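Local coordinates for multidrug resistance protein (Vibrio cholerae, PDB 1YC9), which forms an outer membrane efflux channel of the outer membrane factor family and may contribute to multidrug resistance, at residues L384-A387 / T388-Q392. The protein carries 1 engineered substitution. Sequence-based numbering, arbitrary orientation.
Sequences LHIA and TNRYQ
Over one face of the H385 imidazole, near the NE2 rim, lies ND2 of the N389 amide. The two planes stand nearly upright to each other, 84° apart, and ND2 of N389 is the amide atom that reaches the ring. ND2 of N389 is 2.7 Å from NE2 of H385. This is an i to i+4 contact on the last turns of helix 326-391, one of the long helices of the outer membrane factor fold. Residues 384 to 390 fall within a predicted coiled-coil region. The ring gets there because CG of H385 is anti to the backbone N (chi1 162°), which swings it beside the carbonyl carbon.

Backbone bonds of the alpha-helical type hold the turn. T388 N donates to L384 O at 2.8 Å, and N389 N to H385 O at 3.0 Å. R390 N donates to I386 O at 3.0 Å. The last of the four, Y391 N to A387 O, is the most bent, with an N-H...O angle of 135°.

L384 also packs against helix 398-433. Y391 turns to helix 117-183, where R181 makes a cation-pi contact with its ring. I386 and R390 run side by side and face a second subunit, with I386 on L189 and R390 on T188 of that chain. Between them, CG2 of I386 touches CD of R390 at 3.8 Å. On the L384 side, CD1 of L384 meets the methyl CG2 of T388 at 3.5 Å.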
loop_
_atom_site.group_PDB
_atom_site.type_symbol
_atom_site.label_atom_id
_atom_site.label_comp_id
_atom_site.label_asym_id
_atom_site.label_seq_id
_atom_site.Cartn_x
_atom_site.Cartn_y
_atom_site.Cartn_z
ATOM N N LEU A 384 40.146 29.558 0.447
ATOM C CA LEU A 384 39.611 30.435 -0.564
ATOM C C LEU A 384 40.140 31.847 -0.344
ATOM O O LEU A 384 40.465 32.511 -1.294
ATOM C CB LEU A 384 38.096 30.504 -0.490
ATOM C CG LEU A 384 37.429 31.457 -1.491
ATOM C CD1 LEU A 384 37.792 31.093 -2.909
ATOM C CD2 LEU A 384 35.942 31.452 -1.331
ATOM N N HIS A 385 40.111 32.285 0.903
ATOM C CA HIS A 385 40.603 33.619 1.295
ATOM C C HIS A 385 42.052 33.765 0.863
ATOM O O HIS A 385 42.394 34.745 0.213
ATOM C CB HIS A 385 40.403 33.866 2.810
ATOM C CG HIS A 385 41.251 34.982 3.364
ATOM N ND1 HIS A 385 40.732 36.223 3.691
ATOM C CD2 HIS A 385 42.584 35.050 3.621
ATOM C CE1 HIS A 385 41.708 37.000 4.141
ATOM N NE2 HIS A 385 42.845 36.317 4.097
ATOM N N ILE A 386 42.902 32.778 1.144
ATOM C CA ILE A 386 44.282 32.829 0.728
ATOM C C ILE A 386 44.386 32.775 -0.793
ATOM O O ILE A 386 45.191 33.480 -1.371
ATOM C CB ILE A 386 45.119 31.715 1.372
ATOM C CG1 ILE A 386 45.363 32.024 2.841
ATOM C CG2 ILE A 386 46.426 31.550 0.690
ATOM C CD1 ILE A 386 45.448 30.827 3.702
ATOM N N ALA A 387 43.573 31.932 -1.442
ATOM C CA ALA A 387 43.657 31.789 -2.888
ATOM C C ALA A 387 43.261 33.090 -3.573
ATOM O O ALA A 387 43.863 33.446 -4.583
ATOM C CB ALA A 387 42.742 30.624 -3.371
ATOM N N THR A 388 42.265 33.788 -3.039
ATOM C CA THR A 388 41.800 34.996 -3.698
ATOM C C THR A 388 42.729 36.196 -3.399
ATOM O O THR A 388 42.911 37.046 -4.258
ATOM C CB THR A 388 40.361 35.383 -3.333
ATOM O OG1 THR A 388 40.254 35.683 -1.945
ATOM C CG2 THR A 388 39.339 34.209 -3.548
ATOM N N ASN A 389 43.273 36.277 -2.178
ATOM C CA ASN A 389 44.290 37.304 -1.859
ATOM C C ASN A 389 45.449 37.147 -2.795
ATOM O O ASN A 389 45.820 38.102 -3.490
ATOM C CB ASN A 389 44.798 37.177 -0.425
ATOM C CG ASN A 389 43.830 37.704 0.584
ATOM O OD1 ASN A 389 43.011 38.557 0.294
ATOM N ND2 ASN A 389 43.929 37.197 1.817
ATOM N N ARG A 390 45.983 35.932 -2.872
ATOM C CA ARG A 390 47.052 35.603 -3.794
ATOM C C ARG A 390 46.673 35.905 -5.246
ATOM O O ARG A 390 47.532 36.296 -6.068
ATOM C CB ARG A 390 47.481 34.131 -3.675
ATOM C CG ARG A 390 48.424 33.829 -2.511
ATOM C CD ARG A 390 48.683 32.343 -2.261
ATOM N NE ARG A 390 49.713 31.754 -3.112
ATOM C CZ ARG A 390 51.024 32.022 -3.043
ATOM N NH1 ARG A 390 51.520 32.906 -2.169
ATOM N NH2 ARG A 390 51.855 31.396 -3.867
ATOM N N TYR A 391 45.404 35.694 -5.588
ATOM C CA TYR A 391 44.969 36.012 -6.946
ATOM C C TYR A 391 44.944 37.544 -7.146
ATOM O O TYR A 391 45.465 38.049 -8.092
ATOM C CB TYR A 391 43.605 35.376 -7.281
ATOM C CG TYR A 391 43.264 35.550 -8.736
ATOM C CD1 TYR A 391 43.793 34.720 -9.692
ATOM C CD2 TYR A 391 42.456 36.596 -9.150
ATOM C CE1 TYR A 391 43.505 34.910 -11.055
ATOM C CE2 TYR A 391 42.173 36.801 -10.502
ATOM C CZ TYR A 391 42.696 35.951 -11.447
ATOM O OH TYR A 391 42.405 36.151 -12.794
ATOM N N GLN A 392 44.348 38.284 -6.230
ATOM C CA GLN A 392 44.290 39.731 -6.341
ATOM C C GLN A 392 45.716 40.344 -6.339
ATOM O O GLN A 392 45.849 41.564 -6.473
ATOM C CB GLN A 392 43.425 40.322 -5.208
ATOM C CG GLN A 392 41.910 39.971 -5.272
ATOM C CD GLN A 392 41.055 40.655 -4.179
ATOM O OE1 GLN A 392 41.230 40.413 -2.977
ATOM N NE2 GLN A 392 40.115 41.487 -4.607
#